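Local coordinates for extracellular solute-binding protein, family 3 (Methylophaga aminisulfidivorans MP, PDB 5SV6) that is of unknown function but has a periplasmic binding protein-like architecture and probably works alongside methanol dehydrogenase, at residues K141-P146 and V164-I169; I211-A216 and V247-E252; A75-R80 and L272-P277. One frame throughout, in Å; residues are numbered along the deposited sequence.

Contact 1 (K141-P146 and V164-I169); sequences KNWQSP and VMLREI
W143 turns one face of its indole to M165, a CH-pi and Met-aromatic contact that joins a loop to helix 161-168 in this periplasmic binding protein-like fold. CB of M165, a selenomethionine, sits over the middle of the indole, 3.4 Å from W143 CE2 and 3.5 Å from the centroid of the W143 five-membered ring, 17° off its normal. The M165 side chain then bends twice (chi2 -48°, chi3 -56°), curling M165 CE back to 3.8 Å from W143 CB, while M165 SE stays above the face, 5.0 Å from that centroid. At the six-membered end two branched residues close in: L166 CD1 approaches obliquely to 3.8 Å from W143 CZ3, and I169 CD1 lies at the ring edge, 4.2 Å from W143 CZ3. The indole N-H is used on Q249 OE1, and the rings of H213 and F130 meet the indole edge-to-face. With an alanine in place of W143, M165 would probably lose the flat surface it rests on and Q249 OE1 would be left without its indole donor. A type I turn from N142 to S145, with an Asx turn inside it, carries the tryptophan; at this turn I169 CG2 packs 3.6 Å from W143 O.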
ATOM      1  N   LYS A 141     -15.606 -12.786  -4.926  1.00 13.79           N
ATOM      2  CA  LYS A 141     -15.575 -11.663  -5.849  1.00 17.18           C
ATOM      3  C   LYS A 141     -15.623 -10.335  -5.108  1.00 16.09           C
ATOM      4  O   LYS A 141     -15.106  -9.325  -5.585  1.00 15.50           O
ATOM      5  CB  LYS A 141     -16.763 -11.743  -6.809  1.00 17.75           C
ATOM      6  CG  LYS A 141     -16.680 -12.890  -7.810  1.00 22.17           C
ATOM      7  CD  LYS A 141     -15.843 -12.519  -9.034  1.00 26.33           C
ATOM      8  CE  LYS A 141     -16.197 -13.387 -10.239  1.00 29.11           C
ATOM      9  NZ  LYS A 141     -15.924 -14.833 -10.000  1.00 27.66           N
ATOM     10  N   ASN A 142     -16.258 -10.342  -3.943  1.00 13.06           N
ATOM     11  CA  ASN A 142     -16.457  -9.106  -3.202  1.00 13.43           C
ATOM     12  C   ASN A 142     -16.871  -9.393  -1.773  1.00 12.37           C
ATOM     13  O   ASN A 142     -16.973 -10.555  -1.380  1.00 14.80           O
ATOM     14  CB  ASN A 142     -17.485  -8.206  -3.913  1.00 14.90           C
ATOM     15  CG  ASN A 142     -18.845  -8.865  -4.065  1.00 16.13           C
ATOM     16  OD1 ASN A 142     -19.335  -9.553  -3.164  1.00 14.74           O
ATOM     17  ND2 ASN A 142     -19.473  -8.645  -5.216  1.00 18.96           N
ATOM     18  N   TRP A 143     -17.129  -8.338  -1.002  1.00 13.86           N
ATOM     19  CA  TRP A 143     -17.395  -8.487   0.430  1.00 15.29           C
ATOM     20  C   TRP A 143     -18.732  -9.143   0.764  1.00 18.62           C
ATOM     21  O   TRP A 143     -18.958  -9.568   1.902  1.00 18.61           O
ATOM     22  CB  TRP A 143     -17.251  -7.139   1.144  1.00 14.31           C
ATOM     23  CG  TRP A 143     -15.829  -6.790   1.448  1.00 12.68           C
ATOM     24  CD1 TRP A 143     -15.069  -5.829   0.849  1.00 14.74           C
ATOM     25  CD2 TRP A 143     -14.988  -7.417   2.423  1.00 12.68           C
ATOM     26  NE1 TRP A 143     -13.812  -5.808   1.400  1.00 12.02           N
ATOM     27  CE2 TRP A 143     -13.737  -6.774   2.370  1.00 12.99           C
ATOM     28  CE3 TRP A 143     -15.177  -8.447   3.344  1.00 12.65           C
ATOM     29  CZ2 TRP A 143     -12.673  -7.130   3.208  1.00 11.61           C
ATOM     30  CZ3 TRP A 143     -14.113  -8.802   4.180  1.00 12.94           C
ATOM     31  CH2 TRP A 143     -12.884  -8.145   4.100  1.00  9.78           C
ATOM     32  N   GLN A 144     -19.613  -9.242  -0.228  1.00 19.13           N
ATOM     33  CA  GLN A 144     -20.899  -9.905  -0.031  1.00 21.03           C
ATOM     34  C   GLN A 144     -20.880 -11.391  -0.389  1.00 18.29           C
ATOM     35  O   GLN A 144     -21.906 -12.058  -0.294  1.00 19.83           O
ATOM     36  CB  GLN A 144     -22.022  -9.177  -0.790  1.00 20.73           C
ATOM     37  CG  GLN A 144     -22.572  -7.976  -0.023  1.00 26.49           C
ATOM     38  CD  GLN A 144     -23.670  -7.217  -0.770  1.00 34.56           C
ATOM     39  OE1 GLN A 144     -24.269  -7.727  -1.720  1.00 30.17           O
ATOM     40  NE2 GLN A 144     -23.941  -5.987  -0.332  1.00 31.76           N
ATOM     41  N   SER A 145     -19.717 -11.912  -0.781  1.00 15.73           N
ATOM     42  CA  SER A 145     -19.596 -13.329  -1.116  0.61 15.37           C
ATOM     43  C   SER A 145     -19.917 -14.218   0.074  1.00 16.38           C
ATOM     44  O   SER A 145     -19.323 -14.074   1.148  1.00 16.03           O
ATOM     45  CB  SER A 145     -18.199 -13.663  -1.635  0.61 16.24           C
ATOM     46  OG  SER A 145     -17.992 -15.066  -1.626  0.61 16.03           O
ATOM     47  N   PRO A 146     -20.862 -15.151  -0.111  1.00 15.58           N
ATOM     48  CA  PRO A 146     -21.234 -16.057   0.978  1.00 18.82           C
ATOM     49  C   PRO A 146     -20.061 -16.904   1.470  1.00 17.20           C
ATOM     50  O   PRO A 146     -20.054 -17.293   2.637  1.00 16.32           O
ATOM     51  CB  PRO A 146     -22.316 -16.935   0.341  1.00 20.57           C
ATOM     52  CG  PRO A 146     -22.918 -16.061  -0.720  1.00 17.63           C
ATOM     53  CD  PRO A 146     -21.743 -15.303  -1.283  1.00 16.82           C
ATOM     54  N   VAL A 164     -12.988  -2.183   8.433  1.00 14.26           N
ATOM     55  CA  VAL A 164     -14.361  -1.697   8.330  1.00 16.14           C
ATOM     56  C   VAL A 164     -15.280  -2.791   7.779  1.00 13.31           C
ATOM     57  O   VAL A 164     -16.347  -3.033   8.317  1.00 15.62           O
ATOM     58  CB  VAL A 164     -14.444  -0.420   7.450  1.00 16.46           C
ATOM     59  CG1 VAL A 164     -15.866   0.140   7.444  1.00 17.10           C
ATOM     60  CG2 VAL A 164     -13.455   0.638   7.955  1.00 15.28           C
HETATM   61  N   MSE A 165     -14.833  -3.492   6.743  1.00 13.84           N
HETATM   62  CA  MSE A 165     -15.664  -4.515   6.113  1.00 14.57           C
HETATM   63  C   MSE A 165     -15.761  -5.811   6.917  1.00 14.57           C
HETATM   64  O   MSE A 165     -16.766  -6.517   6.848  1.00 14.22           O
HETATM   65  CB  MSE A 165     -15.181  -4.802   4.689  1.00 13.92           C
HETATM   66  CG  MSE A 165     -15.280  -3.611   3.750  1.00 13.10           C
HETATM   67 SE   MSE A 165     -17.050  -2.751   3.858  1.00 25.15          SE
HETATM   68  CE  MSE A 165     -18.181  -4.300   3.444  1.00 18.10           C
ATOM     69  N   LEU A 166     -14.724  -6.123   7.687  1.00 14.85           N
ATOM     70  CA  LEU A 166     -14.770  -7.309   8.539  1.00 14.24           C
ATOM     71  C   LEU A 166     -15.813  -7.114   9.640  1.00 16.01           C
ATOM     72  O   LEU A 166     -16.542  -8.044  10.007  1.00 17.08           O
ATOM     73  CB  LEU A 166     -13.388  -7.596   9.137  1.00 14.61           C
ATOM     74  CG  LEU A 166     -12.945  -9.061   9.142  1.00 18.21           C
ATOM     75  CD1 LEU A 166     -13.128  -9.711   7.774  1.00 13.10           C
ATOM     76  CD2 LEU A 166     -11.494  -9.208   9.624  1.00 12.09           C
ATOM     77  N   ARG A 167     -15.882  -5.899  10.167  1.00 15.66           N
ATOM     78  CA  ARG A 167     -16.925  -5.567  11.133  1.00 17.67           C
ATOM     79  C   ARG A 167     -18.290  -5.660  10.461  1.00 17.88           C
ATOM     80  O   ARG A 167     -19.227  -6.241  11.011  1.00 19.38           O
ATOM     81  CB  ARG A 167     -16.718  -4.162  11.681  1.00 18.43           C
ATOM     82  CG  ARG A 167     -15.412  -3.966  12.426  1.00 19.17           C
ATOM     83  CD  ARG A 167     -15.361  -2.569  13.004  1.00 20.00           C
ATOM     84  NE  ARG A 167     -14.165  -2.329  13.799  1.00 22.54           N
ATOM     85  CZ  ARG A 167     -14.118  -2.465  15.119  1.00 24.32           C
ATOM     86  NH1 ARG A 167     -15.204  -2.849  15.777  1.00 23.89           N
ATOM     87  NH2 ARG A 167     -12.993  -2.212  15.777  1.00 26.22           N
ATOM     88  N   GLU A 168     -18.386  -5.102   9.257  1.00 17.83           N
ATOM     89  CA  GLU A 168     -19.629  -5.133   8.495  1.00 19.55           C
ATOM     90  C   GLU A 168     -20.199  -6.544   8.359  1.00 20.16           C
ATOM     91  O   GLU A 168     -21.401  -6.740   8.527  1.00 18.67           O
ATOM     92  CB  GLU A 168     -19.449  -4.501   7.108  1.00 19.85           C
ATOM     93  CG  GLU A 168     -20.658  -4.679   6.182  1.00 23.66           C
ATOM     94  CD  GLU A 168     -21.881  -3.889   6.639  1.00 25.87           C
ATOM     95  OE1 GLU A 168     -21.722  -2.979   7.479  1.00 25.62           O
ATOM     96  OE2 GLU A 168     -23.000  -4.171   6.148  1.00 28.10           O
ATOM     97  N   ILE A 169     -19.346  -7.526   8.066  1.00 16.86           N
ATOM     98  CA  ILE A 169     -19.817  -8.906   7.931  1.00 17.41           C
ATOM     99  C   ILE A 169     -19.706  -9.727   9.219  1.00 17.97           C
ATOM    100  O   ILE A 169     -19.812 -10.952   9.184  1.00 17.82           O
ATOM    101  CB  ILE A 169     -19.140  -9.679   6.772  1.00 20.92           C
ATOM    102  CG1 ILE A 169     -17.654  -9.913   7.051  1.00 16.01           C
ATOM    103  CG2 ILE A 169     -19.351  -8.963   5.441  1.00 19.48           C
ATOM    104  CD1 ILE A 169     -17.055 -10.959   6.159  1.00 16.27           C
TER

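Contact 2 (I211-A216 and V247-E252); sequences IAHIWA and VRQQFE
H213 swings CG anti to its own backbone N (chi1 -172°), which carries the imidazole out toward Q249; the glutamine starts with CG anti to the carbonyl carbon and bends at chi2 (-83°), bringing its amide oxygen round to the ring. H213 CE1 and Q249 OE1 end 3.2 Å apart, the oxygen lying at the ring edge and the ring and amide planes 39° apart. This is a close approach of a ring carbon, and the histidine nitrogens are bonded elsewhere: ND1 to S162 OG and NE2 to S235 OG. The amide is gripped at both ends, since Q249 OE1 takes the indole N-H of W143, while Q249 NE2 makes a nearly straight bond of 3.0 Å to V247 O; that oxygen lies in the Q249 amide plane, while NE2 stands well above the V247 carbonyl plane. The second meeting is packing, part against a backbone carbonyl and part apolar. W215 points an edge of its indole at F251, with W215 CH2 3.7 Å from F251 O, in the ring plane, and 3.9 Å from F251 CB. W215 CZ3 lies 4.0 Å from F251 CD2, the two side chains crossing obliquely. Strands 211-215 and 247-257, not paired with each other, both pair antiparallel with strand 118-133 in the mixed sheet of this periplasmic binding protein-like fold; strand 154-156 runs parallel beside 211-215, and helix 161-168 packs on Q249 through P161 and M165.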
ATOM      1  N   ILE A 211      -7.850 -16.463   4.258  1.00 11.02           N
ATOM      2  CA  ILE A 211      -7.820 -15.447   3.206  1.00 10.50           C
ATOM      3  C   ILE A 211      -7.144 -14.186   3.720  1.00  8.73           C
ATOM      4  O   ILE A 211      -7.089 -13.955   4.923  1.00  8.36           O
ATOM      5  CB  ILE A 211      -9.258 -15.102   2.746  1.00  9.75           C
ATOM      6  CG1 ILE A 211      -9.256 -14.353   1.409  1.00  9.76           C
ATOM      7  CG2 ILE A 211     -10.000 -14.323   3.835  1.00 10.97           C
ATOM      8  CD1 ILE A 211     -10.647 -14.183   0.802  1.00 10.05           C
ATOM      9  N   ALA A 212      -6.600 -13.387   2.807  1.00  8.49           N
ATOM     10  CA  ALA A 212      -6.078 -12.082   3.174  1.00  7.86           C
ATOM     11  C   ALA A 212      -6.827 -11.037   2.383  1.00  8.91           C
ATOM     12  O   ALA A 212      -7.368 -11.319   1.310  1.00  7.31           O
ATOM     13  CB  ALA A 212      -4.571 -11.985   2.890  1.00  7.58           C
ATOM     14  N   HIS A 213      -6.884  -9.829   2.928  1.00  8.60           N
ATOM     15  CA  HIS A 213      -7.413  -8.696   2.184  1.00  8.36           C
ATOM     16  C   HIS A 213      -6.417  -7.581   2.426  1.00  9.37           C
ATOM     17  O   HIS A 213      -6.311  -7.066   3.543  1.00  8.92           O
ATOM     18  CB  HIS A 213      -8.821  -8.330   2.659  1.00  7.77           C
ATOM     19  CG  HIS A 213      -9.498  -7.300   1.809  1.00  9.05           C
ATOM     20  ND1 HIS A 213      -9.622  -5.983   2.192  1.00  9.76           N
ATOM     21  CD2 HIS A 213     -10.094  -7.397   0.597  1.00  9.74           C
ATOM     22  CE1 HIS A 213     -10.276  -5.313   1.258  1.00 10.25           C
ATOM     23  NE2 HIS A 213     -10.564  -6.146   0.274  1.00  9.96           N
ATOM     24  N   ILE A 214      -5.664  -7.247   1.380  1.00  8.76           N
ATOM     25  CA  ILE A 214      -4.439  -6.456   1.501  1.00 10.76           C
ATOM     26  C   ILE A 214      -4.398  -5.442   0.377  1.00  8.86           C
ATOM     27  O   ILE A 214      -4.836  -5.736  -0.732  1.00  8.22           O
ATOM     28  CB  ILE A 214      -3.169  -7.355   1.324  1.00  9.79           C
ATOM     29  CG1 ILE A 214      -3.210  -8.561   2.252  1.00 13.95           C
ATOM     30  CG2 ILE A 214      -1.874  -6.570   1.555  1.00 12.77           C
ATOM     31  CD1 ILE A 214      -3.308  -8.154   3.700  1.00 13.01           C
ATOM     32  N   TRP A 215      -3.859  -4.258   0.658  1.00  9.09           N
ATOM     33  CA  TRP A 215      -3.586  -3.261  -0.376  1.00  9.54           C
ATOM     34  C   TRP A 215      -2.678  -3.901  -1.431  1.00  9.13           C
ATOM     35  O   TRP A 215      -1.573  -4.334  -1.127  1.00 10.22           O
ATOM     36  CB  TRP A 215      -2.916  -2.029   0.262  1.00 10.23           C
ATOM     37  CG  TRP A 215      -2.444  -0.950  -0.672  1.00 10.31           C
ATOM     38  CD1 TRP A 215      -1.161  -0.489  -0.810  1.00 10.73           C
ATOM     39  CD2 TRP A 215      -3.248  -0.156  -1.556  1.00 11.11           C
ATOM     40  NE1 TRP A 215      -1.120   0.535  -1.723  1.00 10.72           N
ATOM     41  CE2 TRP A 215      -2.384   0.751  -2.207  1.00 10.53           C
ATOM     42  CE3 TRP A 215      -4.609  -0.129  -1.867  1.00  9.41           C
ATOM     43  CZ2 TRP A 215      -2.837   1.663  -3.160  1.00 10.01           C
ATOM     44  CZ3 TRP A 215      -5.058   0.784  -2.805  1.00  9.92           C
ATOM     45  CH2 TRP A 215      -4.176   1.669  -3.440  1.00 10.11           C
ATOM     46  N   ALA A 216      -3.156  -3.971  -2.669  1.00  7.93           N
ATOM     47  CA  ALA A 216      -2.479  -4.783  -3.688  1.00  8.79           C
ATOM     48  C   ALA A 216      -1.004  -4.431  -3.961  1.00  8.60           C
ATOM     49  O   ALA A 216      -0.182  -5.330  -4.097  1.00  8.66           O
ATOM     50  CB  ALA A 216      -3.298  -4.851  -4.987  1.00  9.47           C
ATOM     51  N   VAL A 247     -17.826   1.955   1.533  1.00 18.68           N
ATOM     52  CA  VAL A 247     -16.422   1.947   1.953  1.00 16.74           C
ATOM     53  C   VAL A 247     -15.493   1.803   0.741  1.00 14.99           C
ATOM     54  O   VAL A 247     -15.478   0.764   0.083  1.00 12.29           O
ATOM     55  CB  VAL A 247     -16.165   0.810   2.979  1.00 15.71           C
ATOM     56  CG1 VAL A 247     -14.727   0.836   3.499  1.00 15.90           C
ATOM     57  CG2 VAL A 247     -17.152   0.916   4.147  1.00 17.80           C
ATOM     58  N   ARG A 248     -14.743   2.862   0.442  1.00 12.18           N
ATOM     59  CA  ARG A 248     -13.831   2.879  -0.700  1.00 12.79           C
ATOM     60  C   ARG A 248     -12.730   1.829  -0.557  1.00 12.05           C
ATOM     61  O   ARG A 248     -12.117   1.713   0.501  1.00 13.35           O
ATOM     62  CB  ARG A 248     -13.212   4.276  -0.861  1.00 14.08           C
ATOM     63  CG  ARG A 248     -12.189   4.387  -1.984  1.00 13.40           C
ATOM     64  CD  ARG A 248     -11.811   5.848  -2.254  1.00 16.35           C
ATOM     65  NE  ARG A 248     -12.870   6.530  -2.988  1.00 15.64           N
ATOM     66  CZ  ARG A 248     -13.029   6.440  -4.307  1.00 18.75           C
ATOM     67  NH1 ARG A 248     -12.193   5.701  -5.038  1.00 15.06           N
ATOM     68  NH2 ARG A 248     -14.022   7.089  -4.897  1.00 14.49           N
ATOM     69  N   GLN A 249     -12.490   1.062  -1.616  1.00 12.61           N
ATOM     70  CA  GLN A 249     -11.452   0.023  -1.600  1.00 10.42           C
ATOM     71  C   GLN A 249     -10.365   0.291  -2.634  1.00 10.96           C
ATOM     72  O   GLN A 249      -9.356  -0.417  -2.671  1.00  9.85           O
ATOM     73  CB  GLN A 249     -12.064  -1.342  -1.909  1.00 11.07           C
ATOM     74  CG  GLN A 249     -13.367  -1.616  -1.198  1.00 16.37           C
ATOM     75  CD  GLN A 249     -13.166  -2.112   0.207  1.00 15.87           C
ATOM     76  OE1 GLN A 249     -12.457  -3.091   0.430  1.00 15.93           O
ATOM     77  NE2 GLN A 249     -13.802  -1.445   1.172  1.00 15.25           N
ATOM     78  N   GLN A 250     -10.590   1.288  -3.487  1.00  9.91           N
ATOM     79  CA  GLN A 250      -9.652   1.641  -4.555  1.00 10.34           C
ATOM     80  C   GLN A 250      -9.207   3.090  -4.389  1.00 11.37           C
ATOM     81  O   GLN A 250     -10.029   3.963  -4.140  1.00  9.47           O
ATOM     82  CB  GLN A 250     -10.301   1.453  -5.933  1.00 10.96           C
ATOM     83  CG  GLN A 250     -10.631   0.014  -6.281  1.00  9.70           C
ATOM     84  CD  GLN A 250     -11.293  -0.128  -7.648  1.00 14.70           C
ATOM     85  OE1 GLN A 250     -11.248   0.786  -8.475  1.00 12.02           O
ATOM     86  NE2 GLN A 250     -11.880  -1.289  -7.899  1.00 12.06           N
ATOM     87  N   PHE A 251      -7.907   3.345  -4.531  1.00  9.24           N
ATOM     88  CA  PHE A 251      -7.357   4.671  -4.233  1.00  9.99           C
ATOM     89  C   PHE A 251      -6.347   5.141  -5.279  1.00  8.84           C
ATOM     90  O   PHE A 251      -5.437   4.394  -5.653  1.00  8.37           O
ATOM     91  CB  PHE A 251      -6.680   4.666  -2.854  1.00  9.31           C
ATOM     92  CG  PHE A 251      -7.632   4.392  -1.715  1.00 11.37           C
ATOM     93  CD1 PHE A 251      -8.184   5.444  -0.990  1.00 11.30           C
ATOM     94  CD2 PHE A 251      -7.995   3.092  -1.391  1.00 10.33           C
ATOM     95  CE1 PHE A 251      -9.083   5.201   0.039  1.00 11.35           C
ATOM     96  CE2 PHE A 251      -8.895   2.837  -0.358  1.00 10.83           C
ATOM     97  CZ  PHE A 251      -9.438   3.895   0.360  1.00 10.99           C
ATOM     98  N   GLU A 252      -6.500   6.386  -5.724  1.00  9.67           N
ATOM     99  CA  GLU A 252      -5.514   7.011  -6.598  1.00 11.12           C
ATOM    100  C   GLU A 252      -4.293   7.391  -5.766  1.00  9.53           C
ATOM    101  O   GLU A 252      -4.426   7.890  -4.645  1.00  8.96           O
ATOM    102  CB  GLU A 252      -6.092   8.251  -7.289  1.00 11.57           C
ATOM    103  CG  GLU A 252      -7.158   7.931  -8.336  1.00 14.12           C
ATOM    104  CD  GLU A 252      -7.757   9.183  -8.955  1.00 21.93           C
ATOM    105  OE1 GLU A 252      -7.623  10.275  -8.363  1.00 22.74           O
ATOM    106  OE2 GLU A 252      -8.342   9.079 -10.048  1.00 26.45           O
TER

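Contact 3 (A75-R80 and L272-P277); sequences ADTMDR and LHKADP
T77 packs against A275, its hydroxyl oxygen OG1 resting 3.4 Å from A275 CB. The threonine methyl adds to it, T77 CG2 lying 4.0 Å from K274 CB. With CG2 anti to the backbone N and OG1 beside that N (chi1 -54°), the hydroxyl is placed to bond back to I73 O in its own helix, so its polar end is satisfied there and A275 meets it only by packing. The polar link is water-mediated. K274 bends at chi3 (-82°), which brings K274 NZ within 4.2 Å of T77 O, and two waters bridge the remaining gap. One donates to T77 O at 2.7 Å and accepts from K274 NZ at 2.9 Å; the other donates to T77 O at 2.8 Å but takes only a weak bond from the lysine. The ammonium thus sits close to the carbonyl end of helix 66-77, where its charge would probably be favourable. Nearby, M78 packs on I268 and A271, and R80 forms a salt bridge with E267. Helix 66-77 finishes in a Schellman motif, D79 having positive phi and R80 N reaching A75 O at 2.8 Å: a helix C-terminus set against the junction of helices 262-274 and 276-286.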
ATOM      1  N   ALA A  75      13.572  11.686 -10.601  1.00 13.08           N
ATOM      2  CA  ALA A  75      14.725  12.589 -10.529  1.00 13.45           C
ATOM      3  C   ALA A  75      15.426  12.741 -11.890  1.00 16.59           C
ATOM      4  O   ALA A  75      15.782  13.857 -12.289  1.00 13.95           O
ATOM      5  CB  ALA A  75      15.703  12.141  -9.465  1.00 13.47           C
ATOM      6  N   ASP A  76      15.621  11.620 -12.588  1.00 14.76           N
ATOM      7  CA  ASP A  76      16.230  11.627 -13.924  1.00 16.64           C
ATOM      8  C   ASP A  76      15.424  12.505 -14.876  1.00 15.88           C
ATOM      9  O   ASP A  76      15.978  13.311 -15.623  1.00 16.77           O
ATOM     10  CB  ASP A  76      16.301  10.213 -14.507  1.00 15.56           C
ATOM     11  CG  ASP A  76      17.399   9.357 -13.876  1.00 18.45           C
ATOM     12  OD1 ASP A  76      18.225   9.886 -13.104  1.00 22.81           O
ATOM     13  OD2 ASP A  76      17.436   8.142 -14.168  1.00 20.74           O
ATOM     14  N   THR A  77      14.106  12.336 -14.844  1.00 15.67           N
ATOM     15  CA  THR A  77      13.204  13.076 -15.724  1.00 13.73           C
ATOM     16  C   THR A  77      13.238  14.579 -15.463  1.00 15.17           C
ATOM     17  O   THR A  77      13.078  15.380 -16.386  1.00 13.58           O
ATOM     18  CB  THR A  77      11.772  12.537 -15.608  1.00 14.35           C
ATOM     19  OG1 THR A  77      11.795  11.126 -15.843  1.00 12.29           O
ATOM     20  CG2 THR A  77      10.840  13.211 -16.626  1.00 13.02           C
HETATM   21  N   MSE A  78      13.486  14.956 -14.211  1.00 14.00           N
HETATM   22  CA  MSE A  78      13.565  16.354 -13.825  1.00 15.17           C
HETATM   23  C   MSE A  78      14.981  16.895 -13.947  1.00 17.80           C
HETATM   24  O   MSE A  78      15.234  18.051 -13.607  1.00 18.74           O
HETATM   25  CB  MSE A  78      13.082  16.532 -12.376  1.00 15.60           C
HETATM   26  CG  MSE A  78      11.650  16.102 -12.160  1.00 14.55           C
HETATM   27 SE   MSE A  78      11.161  16.120 -10.271  1.00 27.46          SE
HETATM   28  CE  MSE A  78      11.032  18.062 -10.064  1.00 16.76           C
ATOM     29  N   ASP A  79      15.898  16.055 -14.420  1.00 18.93           N
ATOM     30  CA  ASP A  79      17.319  16.410 -14.480  1.00 19.78           C
ATOM     31  C   ASP A  79      17.891  16.824 -13.124  1.00 19.86           C
ATOM     32  O   ASP A  79      18.663  17.783 -13.020  1.00 19.64           O
ATOM     33  CB  ASP A  79      17.557  17.502 -15.524  1.00 21.92           C
ATOM     34  CG  ASP A  79      17.222  17.037 -16.928  1.00 25.38           C
ATOM     35  OD1 ASP A  79      17.665  15.935 -17.315  1.00 28.48           O
ATOM     36  OD2 ASP A  79      16.499  17.764 -17.640  1.00 33.48           O
ATOM     37  N   ARG A  80      17.526  16.094 -12.080  1.00 17.32           N
ATOM     38  CA  ARG A  80      18.072  16.376 -10.762  1.00 18.10           C
ATOM     39  C   ARG A  80      18.851  15.188 -10.216  1.00 20.92           C
ATOM     40  O   ARG A  80      18.604  14.042 -10.592  1.00 19.12           O
ATOM     41  CB  ARG A  80      16.949  16.732  -9.792  1.00 19.75           C
ATOM     42  CG  ARG A  80      16.221  18.020 -10.127  1.00 19.56           C
ATOM     43  CD  ARG A  80      15.057  18.183  -9.184  1.00 20.43           C
ATOM     44  NE  ARG A  80      14.345  19.441  -9.353  1.00 20.20           N
ATOM     45  CZ  ARG A  80      14.142  20.308  -8.372  1.00 18.86           C
ATOM     46  NH1 ARG A  80      14.613  20.058  -7.155  1.00 21.23           N
ATOM     47  NH2 ARG A  80      13.473  21.422  -8.607  1.00 19.58           N
ATOM     48  N   LEU A 272       5.988  13.566 -14.334  1.00 10.15           N
ATOM     49  CA  LEU A 272       5.112  12.388 -14.254  1.00 10.78           C
ATOM     50  C   LEU A 272       4.470  12.074 -15.595  1.00 11.51           C
ATOM     51  O   LEU A 272       4.415  10.926 -16.023  1.00 12.13           O
ATOM     52  CB  LEU A 272       4.006  12.604 -13.213  1.00 11.37           C
ATOM     53  CG  LEU A 272       4.455  12.560 -11.756  1.00 11.41           C
ATOM     54  CD1 LEU A 272       3.291  12.831 -10.807  1.00 11.07           C
ATOM     55  CD2 LEU A 272       5.069  11.205 -11.486  1.00 12.38           C
ATOM     56  N   HIS A 273       3.971  13.103 -16.256  1.00 11.68           N
ATOM     57  CA  HIS A 273       3.377  12.895 -17.565  1.00 13.43           C
ATOM     58  C   HIS A 273       4.445  12.414 -18.564  1.00 13.98           C
ATOM     59  O   HIS A 273       4.233  11.444 -19.307  1.00 15.67           O
ATOM     60  CB  HIS A 273       2.678  14.169 -18.044  1.00 13.14           C
ATOM     61  CG  HIS A 273       1.857  13.966 -19.277  1.00 16.89           C
ATOM     62  ND1 HIS A 273       2.230  14.464 -20.509  1.00 19.06           N
ATOM     63  CD2 HIS A 273       0.694  13.301 -19.475  1.00 17.82           C
ATOM     64  CE1 HIS A 273       1.328  14.117 -21.411  1.00 17.27           C
ATOM     65  NE2 HIS A 273       0.385  13.412 -20.809  1.00 21.32           N
ATOM     66  N   LYS A 274       5.605  13.064 -18.550  1.00 13.42           N
ATOM     67  CA  LYS A 274       6.688  12.708 -19.473  1.00 15.39           C
ATOM     68  C   LYS A 274       7.173  11.277 -19.287  1.00 17.28           C
ATOM     69  O   LYS A 274       7.419  10.561 -20.258  1.00 18.10           O
ATOM     70  CB  LYS A 274       7.876  13.668 -19.318  1.00 16.58           C
ATOM     71  CG  LYS A 274       7.927  14.754 -20.375  1.00 22.36           C
ATOM     72  CD  LYS A 274       9.330  15.360 -20.534  1.00 20.86           C
ATOM     73  CE  LYS A 274       9.577  16.416 -19.481  1.00 19.85           C
ATOM     74  NZ  LYS A 274      10.932  17.043 -19.580  1.00 19.45           N
ATOM     75  N   ALA A 275       7.300  10.859 -18.033  1.00 13.22           N
ATOM     76  CA  ALA A 275       7.879   9.559 -17.724  1.00 14.30           C
ATOM     77  C   ALA A 275       6.826   8.483 -17.535  1.00 13.28           C
ATOM     78  O   ALA A 275       7.142   7.382 -17.089  1.00 14.25           O
ATOM     79  CB  ALA A 275       8.745   9.660 -16.481  1.00 13.47           C
ATOM     80  N   ASP A 276       5.580   8.794 -17.875  1.00 13.36           N
ATOM     81  CA  ASP A 276       4.493   7.860 -17.616  1.00 14.22           C
ATOM     82  C   ASP A 276       4.728   6.415 -18.095  1.00 14.46           C
ATOM     83  O   ASP A 276       4.434   5.481 -17.356  1.00 14.25           O
ATOM     84  CB  ASP A 276       3.153   8.388 -18.126  1.00 16.84           C
ATOM     85  CG  ASP A 276       2.000   7.524 -17.678  1.00 18.08           C
ATOM     86  OD1 ASP A 276       1.833   7.349 -16.452  1.00 19.57           O
ATOM     87  OD2 ASP A 276       1.288   6.992 -18.537  1.00 17.35           O
ATOM     88  N   PRO A 277       5.259   6.221 -19.322  1.00 15.86           N
ATOM     89  CA  PRO A 277       5.447   4.822 -19.724  1.00 15.27           C
ATOM     90  C   PRO A 277       6.438   4.080 -18.820  1.00 14.01           C
ATOM     91  O   PRO A 277       6.172   2.931 -18.491  1.00 13.88           O
ATOM     92  CB  PRO A 277       5.994   4.932 -21.153  1.00 17.28           C
ATOM     93  CG  PRO A 277       5.456   6.237 -21.656  1.00 19.14           C
ATOM     94  CD  PRO A 277       5.474   7.151 -20.452  1.00 17.91           C
TER
HETATM   95  O   HOH W   1      10.719  16.890 -16.709  1.00 16.45           O
HETATM   96  O   HOH W   2      13.240  15.382 -19.054  1.00 26.11           O

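How the contacts relate
Starting from the N terminus, helix 66-77 supplies the first half of contact 3, which stays open for 191 residues. Inside that loop, 141-146 and 164-169 close contact 1 over 17 residues, and only afterwards does contact 2 open at 211-216, to close at 247-252; the two run in series. Strand 247-257 then leads to helix 262-274, whose end completes contact 3 and encloses both. Contacts 1 and 2 adjoin, their centres 12 Å apart, with V164 CG1 3.6 Å from V247 CG2, and tie helix 161-168 to the mixed sheet. Contact 3 lies across the chain's centre from contact 1, their centres 40 Å apart, joining early and late helices.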